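Long-range contacts in endoglucanase (PDB 6VC5), which probably hydrolyses internal beta-1,4-glucosidic linkages in cellulose and related beta-glucans: residues Asn87-Gly92 / Leu154-Met159; Leu95-Leu100 / Asn118-Val123; Asp122-Met127 / Asp171-Lys176. One frame throughout, in Å; residues are numbered along the deposited sequence.

Contact 1 of 3, residues Asn87-Gly92 / Leu154-Met159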
loop_
_atom_site.group_PDB
_atom_site.type_symbol
_atom_site.label_atom_id
_atom_site.label_comp_id
_atom_site.label_asym_id
_atom_site.label_seq_id
_atom_site.Cartn_x
_atom_site.Cartn_y
_atom_site.Cartn_z
ATOM N N ASN A 87 12.805 12.070 -3.296
ATOM C CA ASN A 87 12.680 10.630 -3.104
ATOM C C ASN A 87 11.227 10.197 -3.300
ATOM O O ASN A 87 10.289 10.920 -2.947
ATOM C CB ASN A 87 13.162 10.261 -1.696
ATOM C CG ASN A 87 13.530 8.799 -1.564
ATOM O OD1 ASN A 87 13.761 8.115 -2.555
ATOM N ND2 ASN A 87 13.609 8.318 -0.328
ATOM N N ASN A 88 11.041 9.015 -3.872
ATOM C CA ASN A 88 9.719 8.458 -4.104
ATOM C C ASN A 88 9.407 7.386 -3.066
ATOM O O ASN A 88 10.283 6.918 -2.324
ATOM C CB ASN A 88 9.649 7.852 -5.505
ATOM C CG ASN A 88 10.519 6.629 -5.629
ATOM O OD1 ASN A 88 11.744 6.710 -5.461
ATOM N ND2 ASN A 88 9.893 5.476 -5.894
ATOM N N ALA A 89 8.132 7.020 -3.004
ATOM C CA ALA A 89 7.665 5.880 -2.226
ATOM C C ALA A 89 6.940 4.960 -3.194
ATOM O O ALA A 89 5.915 5.341 -3.773
ATOM C CB ALA A 89 6.737 6.303 -1.083
ATOM N N THR A 90 7.467 3.750 -3.364
ATOM C CA THR A 90 6.973 2.882 -4.423
ATOM C C THR A 90 5.504 2.507 -4.235
ATOM O O THR A 90 4.795 2.290 -5.225
ATOM C CB THR A 90 7.886 1.662 -4.496
ATOM O OG1 THR A 90 9.214 2.104 -4.809
ATOM C CG2 THR A 90 7.438 0.693 -5.587
ATOM N N ASP A 91 5.010 2.447 -2.993
ATOM C CA ASP A 91 3.597 2.132 -2.824
ATOM C C ASP A 91 2.714 3.262 -3.339
ATOM O O ASP A 91 1.674 3.004 -3.949
ATOM C CB ASP A 91 3.273 1.709 -1.385
ATOM C CG ASP A 91 3.399 2.832 -0.369
ATOM O OD1 ASP A 91 4.220 3.754 -0.554
ATOM O OD2 ASP A 91 2.684 2.745 0.659
ATOM N N GLY A 92 3.129 4.515 -3.134
ATOM C CA GLY A 92 2.401 5.623 -3.735
ATOM C C GLY A 92 2.393 5.558 -5.251
ATOM O O GLY A 92 1.346 5.718 -5.890
ATOM N N LEU A 154 7.574 -4.928 2.652
ATOM C CA LEU A 154 6.735 -5.924 1.984
ATOM C C LEU A 154 5.337 -5.381 1.703
ATOM O O LEU A 154 4.685 -5.808 0.749
ATOM C CB LEU A 154 6.688 -7.211 2.819
ATOM C CG LEU A 154 8.052 -7.895 3.008
ATOM C CD1 LEU A 154 7.927 -9.100 3.924
ATOM C CD2 LEU A 154 8.643 -8.281 1.656
ATOM N N SER A 155 4.867 -4.424 2.503
ATOM C CA SER A 155 3.572 -3.804 2.252
ATOM C C SER A 155 3.573 -2.909 1.026
ATOM O O SER A 155 2.502 -2.451 0.620
ATOM C CB SER A 155 3.111 -2.984 3.465
ATOM O OG SER A 155 3.784 -1.731 3.546
ATOM N N TYR A 156 4.739 -2.626 0.433
ATOM C CA TYR A 156 4.739 -1.867 -0.808
ATOM C C TYR A 156 4.491 -2.755 -2.018
ATOM O O TYR A 156 4.349 -2.232 -3.129
ATOM C CB TYR A 156 6.043 -1.075 -0.997
ATOM C CG TYR A 156 6.241 0.120 -0.075
ATOM C CD1 TYR A 156 5.483 0.284 1.086
ATOM C CD2 TYR A 156 7.202 1.078 -0.360
ATOM C CE1 TYR A 156 5.690 1.369 1.940
ATOM C CE2 TYR A 156 7.415 2.160 0.482
ATOM C CZ TYR A 156 6.666 2.305 1.623
ATOM O OH TYR A 156 6.884 3.389 2.450
ATOM N N TYR A 157 4.442 -4.079 -1.831
ATOM C CA TYR A 157 4.008 -5.000 -2.882
ATOM C C TYR A 157 2.490 -4.907 -2.961
ATOM O O TYR A 157 1.743 -5.728 -2.415
ATOM C CB TYR A 157 4.456 -6.422 -2.576
ATOM C CG TYR A 157 5.896 -6.721 -2.918
ATOM C CD1 TYR A 157 6.225 -7.391 -4.089
ATOM C CD2 TYR A 157 6.924 -6.348 -2.059
ATOM C CE1 TYR A 157 7.541 -7.682 -4.401
ATOM C CE2 TYR A 157 8.249 -6.633 -2.362
ATOM C CZ TYR A 157 8.549 -7.305 -3.534
ATOM O OH TYR A 157 9.866 -7.591 -3.827
ATOM N N VAL A 158 2.030 -3.856 -3.629
ATOM C CA VAL A 158 0.603 -3.628 -3.823
ATOM C C VAL A 158 0.161 -4.623 -4.887
ATOM O O VAL A 158 0.115 -4.307 -6.083
ATOM C CB VAL A 158 0.340 -2.159 -4.206
ATOM C CG1 VAL A 158 -1.158 -1.893 -4.406
ATOM C CG2 VAL A 158 0.915 -1.212 -3.142
ATOM N N MET A 159 -0.136 -5.845 -4.454
ATOM C CA MET A 159 -0.278 -6.942 -5.406
ATOM C C MET A 159 -1.326 -6.707 -6.493
ATOM O O MET A 159 -1.039 -7.039 -7.653
ATOM C CB MET A 159 -0.440 -8.281 -4.669
ATOM C CG MET A 159 0.833 -8.757 -3.938
ATOM S SD MET A 159 2.245 -9.131 -5.028
ATOM C CE MET A 159 3.277 -10.161 -3.944
HETATM O O HOH W 1 1.308 0.047 0.928
#
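Asp91 holds CG between its backbone N and carbonyl carbon (chi1 68°), while Tyr156 carries CG anti to its own carbonyl carbon (chi1 -71°); from these starting points the carboxylate and the phenol ring end up stacked. The setting is the (alpha/alpha)6 barrel characteristic of family 8 glycosyl hydrolases. Asp91 lies in the first turn of helix 90-106, and Tyr156 closes a short 3-10 segment in the loop between strand 149-152 and helix 159-169. The two planes are 3° apart. Asp91 OD1 sits over the centre of the Tyr156 ring, 3.5 Å above its plane, and Asp91 OD2 lies just outside the ring outline, 3.5 Å from Tyr156 CE1. Closer to the root of the ring, Asp91 CB comes 3.6 Å from Tyr156 CG and makes a CH-pi contact with the same face. CB and OD1 of Asp91 thus lie over the face while OD2 reaches past its CE1 side. Within its own helix, Asp91 OD1 also takes a weak bond from Gly92 N. Thr90 meets the ring obliquely, its backbone N 4.0 Å from Tyr156 CD2, whereas its hydroxyl OG1 is bonded to Leu138 O. Pro139 also touches Tyr156. Beyond the ring, the chain bends through inverse gamma turns centred on Tyr157 and Val158, and Val158 then packs CG2 4.1 Å from Asp91 CB, the same carbon that makes the CH-pi contact. The polar link between the segments runs through one water molecule, which donates to both sides: it lies 3.0 Å from Asp91 OD2 and 2.8 Å from the backbone oxygen of Ser155.

Contact 2 of 3, residues Leu95-Leu100 / Asn118-Val123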
loop_
_atom_site.group_PDB
_atom_site.type_symbol
_atom_site.label_atom_id
_atom_site.label_comp_id
_atom_site.label_asym_id
_atom_site.label_seq_id
_atom_site.Cartn_x
_atom_site.Cartn_y
_atom_site.Cartn_z
ATOM N N LEU A 95 -0.026 2.752 -6.269
ATOM C CA LEU A 95 -1.432 3.077 -6.015
ATOM C C LEU A 95 -1.970 4.055 -7.051
ATOM O O LEU A 95 -3.091 3.884 -7.555
ATOM C CB LEU A 95 -1.582 3.657 -4.607
ATOM C CG LEU A 95 -1.454 2.642 -3.471
ATOM C CD1 LEU A 95 -1.141 3.414 -2.193
ATOM C CD2 LEU A 95 -2.722 1.812 -3.316
ATOM N N ILE A 96 -1.185 5.091 -7.371
ATOM C CA ILE A 96 -1.574 6.050 -8.401
ATOM C C ILE A 96 -1.744 5.341 -9.745
ATOM O O ILE A 96 -2.724 5.563 -10.466
ATOM C CB ILE A 96 -0.543 7.193 -8.457
ATOM C CG1 ILE A 96 -0.629 8.045 -7.186
ATOM C CG2 ILE A 96 -0.756 8.039 -9.695
ATOM C CD1 ILE A 96 0.532 9.034 -7.018
ATOM N N ALA A 97 -0.793 4.470 -10.103
ATOM C CA ALA A 97 -0.887 3.754 -11.372
ATOM C C ALA A 97 -2.125 2.860 -11.432
ATOM O O ALA A 97 -2.827 2.831 -12.450
ATOM C CB ALA A 97 0.380 2.930 -11.602
ATOM N N LEU A 98 -2.413 2.124 -10.353
ATOM C CA LEU A 98 -3.612 1.285 -10.341
ATOM C C LEU A 98 -4.873 2.124 -10.501
ATOM O O LEU A 98 -5.771 1.767 -11.275
ATOM C CB LEU A 98 -3.680 0.469 -9.050
ATOM C CG LEU A 98 -4.930 -0.400 -8.880
ATOM C CD1 LEU A 98 -5.040 -1.435 -9.974
ATOM C CD2 LEU A 98 -4.845 -1.076 -7.525
ATOM N N ALA A 99 -4.933 3.269 -9.810
ATOM C CA ALA A 99 -6.106 4.138 -9.915
ATOM C C ALA A 99 -6.290 4.665 -11.336
ATOM O O ALA A 99 -7.421 4.749 -11.839
ATOM C CB ALA A 99 -5.960 5.301 -8.934
ATOM N N LEU A 100 -5.188 5.060 -11.989
ATOM C CA LEU A 100 -5.266 5.510 -13.380
ATOM C C LEU A 100 -5.729 4.399 -14.313
ATOM O O LEU A 100 -6.501 4.652 -15.247
ATOM C CB LEU A 100 -3.905 6.048 -13.834
ATOM C CG LEU A 100 -3.624 7.442 -13.291
ATOM C CD1 LEU A 100 -2.143 7.731 -13.304
ATOM C CD2 LEU A 100 -4.381 8.492 -14.090
ATOM N N ASN A 118 3.087 4.558 -18.202
ATOM C CA ASN A 118 4.329 5.302 -17.985
ATOM C C ASN A 118 4.865 5.095 -16.571
ATOM O O ASN A 118 6.069 4.881 -16.386
ATOM C CB ASN A 118 4.116 6.788 -18.256
ATOM C CG ASN A 118 3.950 7.088 -19.733
ATOM O OD1 ASN A 118 4.304 6.272 -20.584
ATOM N ND2 ASN A 118 3.398 8.253 -20.043
ATOM N N ILE A 119 3.986 5.147 -15.562
ATOM C CA ILE A 119 4.421 4.904 -14.185
ATOM C C ILE A 119 4.937 3.480 -14.032
ATOM O O ILE A 119 6.000 3.244 -13.440
ATOM C CB ILE A 119 3.278 5.190 -13.195
ATOM C CG1 ILE A 119 2.833 6.651 -13.296
ATOM C CG2 ILE A 119 3.709 4.856 -11.765
ATOM C CD1 ILE A 119 1.448 6.909 -12.704
ATOM N N TYR A 120 4.162 2.502 -14.511
ATOM C CA TYR A 120 4.565 1.106 -14.340
ATOM C C TYR A 120 5.906 0.849 -15.006
ATOM O O TYR A 120 6.759 0.144 -14.450
ATOM C CB TYR A 120 3.508 0.169 -14.930
ATOM C CG TYR A 120 2.266 -0.025 -14.083
ATOM C CD1 TYR A 120 2.349 -0.333 -12.730
ATOM C CD2 TYR A 120 1.004 0.047 -14.662
ATOM C CE1 TYR A 120 1.204 -0.533 -11.960
ATOM C CE2 TYR A 120 -0.149 -0.154 -13.913
ATOM C CZ TYR A 120 -0.048 -0.446 -12.568
ATOM O OH TYR A 120 -1.187 -0.646 -11.824
ATOM N N GLY A 121 6.106 1.419 -16.197
ATOM C CA GLY A 121 7.374 1.258 -16.887
ATOM C C GLY A 121 8.550 1.747 -16.060
ATOM O O GLY A 121 9.603 1.102 -16.016
ATOM N N ASP A 122 8.389 2.887 -15.392
ATOM C CA ASP A 122 9.480 3.414 -14.578
ATOM C C ASP A 122 9.648 2.683 -13.243
ATOM O O ASP A 122 10.774 2.585 -12.747
ATOM C CB ASP A 122 9.323 4.924 -14.405
ATOM C CG ASP A 122 9.935 5.698 -15.568
ATOM O OD1 ASP A 122 10.803 5.120 -16.269
ATOM O OD2 ASP A 122 9.561 6.869 -15.787
ATOM N N VAL A 123 8.574 2.160 -12.647
ATOM C CA VAL A 123 8.745 1.283 -11.487
ATOM C C VAL A 123 9.582 0.066 -11.864
ATOM O O VAL A 123 10.534 -0.300 -11.164
ATOM C CB VAL A 123 7.381 0.874 -10.900
ATOM C CG1 VAL A 123 7.555 -0.225 -9.835
ATOM C CG2 VAL A 123 6.685 2.074 -10.299
#
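Helix 95-100 and helix 118-123 run roughly antiparallel, 147° between their directions and 9.4 Å between axes at closest approach, with Ala97 and Ile119 facing each other across the gap. Ala97 is the small residue that lets two large ones in. Its CB lies over one face of the Tyr120 ring, offset toward the rim and 3.5 Å from CZ of Tyr120, a CH-pi contact; its other neighbour is Ile119, whose CG2 is 3.8 Å from Ala97 CB. Ile119 keeps CG1 anti to its carbonyl carbon (chi1 -61°), and the chain ends in CD1 between two residues of the partner helix: 3.7 Å from Leu100 CD1 and 3.9 Å from Ile96 CG2, crossing both side chains at about a right angle. Tyr120 reaches on past Ala97, so that its OH stands 3.4 Å from Leu98 N. The angle there is too poor for a hydrogen bond, and the hydroxyl is bonded instead to Ser161 OG. The two helices form a helical hairpin, consecutive in the chain. Helix 159-169 packs on it at Tyr120 and Leu98, while helices 33-46 and 49-62 cover Ile96 and Leu100.

Contact 3 of 3, residues Asp122-Met127 / Asp171-Lys176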
loop_
_atom_site.group_PDB
_atom_site.type_symbol
_atom_site.label_atom_id
_atom_site.label_comp_id
_atom_site.label_asym_id
_atom_site.label_seq_id
_atom_site.Cartn_x
_atom_site.Cartn_y
_atom_site.Cartn_z
ATOM N N ASP A 122 8.389 2.887 -15.392
ATOM C CA ASP A 122 9.480 3.414 -14.578
ATOM C C ASP A 122 9.648 2.683 -13.243
ATOM O O ASP A 122 10.774 2.585 -12.747
ATOM C CB ASP A 122 9.323 4.924 -14.405
ATOM C CG ASP A 122 9.935 5.698 -15.568
ATOM O OD1 ASP A 122 10.803 5.120 -16.269
ATOM O OD2 ASP A 122 9.561 6.869 -15.787
ATOM N N VAL A 123 8.574 2.160 -12.647
ATOM C CA VAL A 123 8.745 1.283 -11.487
ATOM C C VAL A 123 9.582 0.066 -11.864
ATOM O O VAL A 123 10.534 -0.300 -11.164
ATOM C CB VAL A 123 7.381 0.874 -10.900
ATOM C CG1 VAL A 123 7.555 -0.225 -9.835
ATOM C CG2 VAL A 123 6.685 2.074 -10.299
ATOM N N LEU A 124 9.242 -0.581 -12.979
ATOM C CA LEU A 124 9.987 -1.765 -13.393
ATOM C C LEU A 124 11.438 -1.426 -13.694
ATOM O O LEU A 124 12.352 -2.186 -13.338
ATOM C CB LEU A 124 9.316 -2.384 -14.621
ATOM C CG LEU A 124 9.669 -3.829 -14.965
ATOM C CD1 LEU A 124 9.277 -4.759 -13.822
ATOM C CD2 LEU A 124 8.992 -4.248 -16.265
ATOM N N LYS A 125 11.673 -0.281 -14.338
ATOM C CA LYS A 125 13.022 0.086 -14.761
ATOM C C LYS A 125 13.877 0.589 -13.597
ATOM O O LYS A 125 15.058 0.242 -13.501
ATOM C CB LYS A 125 12.945 1.137 -15.866
ATOM C CG LYS A 125 14.295 1.640 -16.350
ATOM C CD LYS A 125 14.178 3.044 -16.934
ATOM C CE LYS A 125 13.662 3.031 -18.368
ATOM N NZ LYS A 125 14.498 3.883 -19.265
ATOM N N LEU A 126 13.313 1.413 -12.713
ATOM C CA LEU A 126 14.103 2.096 -11.694
ATOM C C LEU A 126 14.003 1.479 -10.305
ATOM O O LEU A 126 14.902 1.702 -9.487
ATOM C CB LEU A 126 13.679 3.568 -11.593
ATOM C CG LEU A 126 13.720 4.351 -12.906
ATOM C CD1 LEU A 126 13.104 5.717 -12.709
ATOM C CD2 LEU A 126 15.145 4.474 -13.437
ATOM N N MET A 127 12.945 0.724 -10.006
ATOM C CA MET A 127 12.688 0.259 -8.645
ATOM C C MET A 127 12.762 -1.252 -8.509
ATOM O O MET A 127 12.217 -1.802 -7.551
ATOM C CB MET A 127 11.335 0.748 -8.136
ATOM C CG MET A 127 11.245 2.239 -7.956
ATOM S SD MET A 127 12.262 2.864 -6.546
ATOM C CE MET A 127 13.304 3.976 -7.453
ATOM N N ASP A 171 4.363 -8.102 -19.832
ATOM C CA ASP A 171 5.791 -8.245 -19.557
ATOM C C ASP A 171 5.998 -9.296 -18.474
ATOM O O ASP A 171 5.535 -9.125 -17.339
ATOM C CB ASP A 171 6.362 -6.901 -19.112
ATOM C CG ASP A 171 7.889 -6.874 -19.120
ATOM O OD1 ASP A 171 8.523 -7.922 -18.864
ATOM O OD2 ASP A 171 8.459 -5.792 -19.384
ATOM N N ALA A 172 6.719 -10.371 -18.819
ATOM C CA ALA A 172 6.941 -11.476 -17.893
ATOM C C ALA A 172 7.775 -11.078 -16.676
ATOM O O ALA A 172 7.760 -11.801 -15.670
ATOM C CB ALA A 172 7.596 -12.652 -18.622
ATOM N N LYS A 173 8.497 -9.954 -16.738
ATOM C CA LYS A 173 9.226 -9.496 -15.559
ATOM C C LYS A 173 8.276 -9.161 -14.413
ATOM O O LYS A 173 8.633 -9.340 -13.242
ATOM C CB LYS A 173 10.116 -8.302 -15.919
ATOM C CG LYS A 173 11.126 -7.918 -14.846
ATOM C CD LYS A 173 11.989 -6.750 -15.306
ATOM C CE LYS A 173 12.890 -6.238 -14.188
ATOM N NZ LYS A 173 13.664 -5.037 -14.625
ATOM N N TRP A 174 7.056 -8.706 -14.723
ATOM C CA TRP A 174 6.090 -8.464 -13.655
ATOM C C TRP A 174 5.711 -9.766 -12.964
ATOM O O TRP A 174 5.547 -9.804 -11.739
ATOM C CB TRP A 174 4.853 -7.741 -14.195
ATOM C CG TRP A 174 5.071 -6.279 -14.441
ATOM C CD1 TRP A 174 5.025 -5.642 -15.645
ATOM C CD2 TRP A 174 5.377 -5.273 -13.466
ATOM N NE1 TRP A 174 5.273 -4.301 -15.482
ATOM C CE2 TRP A 174 5.493 -4.046 -14.155
ATOM C CE3 TRP A 174 5.563 -5.289 -12.084
ATOM C CZ2 TRP A 174 5.784 -2.846 -13.504
ATOM C CZ3 TRP A 174 5.858 -4.094 -11.441
ATOM C CH2 TRP A 174 5.964 -2.894 -12.153
ATOM N N THR A 175 5.592 -10.850 -13.735
ATOM C CA THR A 175 5.326 -12.158 -13.150
ATOM C C THR A 175 6.457 -12.576 -12.220
ATOM O O THR A 175 6.209 -13.119 -11.135
ATOM C CB THR A 175 5.146 -13.180 -14.275
ATOM O OG1 THR A 175 4.120 -12.720 -15.161
ATOM C CG2 THR A 175 4.749 -14.537 -13.710
ATOM N N LYS A 176 7.703 -12.296 -12.616
ATOM C CA LYS A 176 8.847 -12.657 -11.784
ATOM C C LYS A 176 8.881 -11.831 -10.503
ATOM O O LYS A 176 9.162 -12.363 -9.424
ATOM C CB LYS A 176 10.148 -12.483 -12.564
ATOM C CG LYS A 176 11.386 -12.950 -11.804
ATOM C CD LYS A 176 12.645 -12.827 -12.646
ATOM C CE LYS A 176 13.758 -13.725 -12.112
ATOM N NZ LYS A 176 14.385 -13.173 -10.872
#
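Leu124 O is held by two groups, Thr128 OG1 and, through a weak bond of 3.4 Å, Lys173 NZ; that ammonium is itself bonded to Thr128 OG1. The oxygen belongs to the last turns of helix 110-126, where the chain meets the N-terminal end of helix 172-187 in the helical barrel, the two short axes turned 67° apart. Leu124 carries most of the contact. Its CG is anti to the backbone N (chi1 -162°), and from there CD1 lies over the centre of the six-membered ring of Trp174, 3.8 Å above the plane, a CH-pi contact, while CB packs 3.7 Å from Trp174 CZ2. Val123 meets the same indole at its edge, CG1 3.9 Å from Trp174 CH2. The extended chain of Lys173 crosses Leu124, CD to CD1 at 3.7 Å, on its way to the carbonyl. An alanine in place of Trp174 would probably leave Leu124 CD1 without the ring it covers and open a gap beside Leu162 and Ala165 of helix 159-169. Asp171 is the N-cap of the second helix: OD1 accepts from Lys173 N at 2.9 Å, on its anti side and 33° out of the carboxylate plane. The side chains of Asp171 and Leu124 reach toward each other tip to tip, with Asp171 OD2 3.5 Å from Leu124 CD2.

How the contacts relate
Contacts 1 and 2 are buried, whereas contact 3 is partly buried and lies farthest from the centre of the chain. Contacts 1 and 2 share helix 90-106: contact 1 uses its N-terminal end against a loop, with an acid stacked on a phenol and a water bridge, and contact 2 uses a later stretch for largely apolar helix-to-helix packing. Contact 3 takes over helix 110-126 from contact 2 and, nearer the surface, adds a lysine and a helix cap to its apolar core. All three press an aromatic ring on a side chain of the other segment. They also touch one another: Tyr120 O lies 3.3 Å from Trp174 CZ2, and Met127 packs on Asn88 and Thr90.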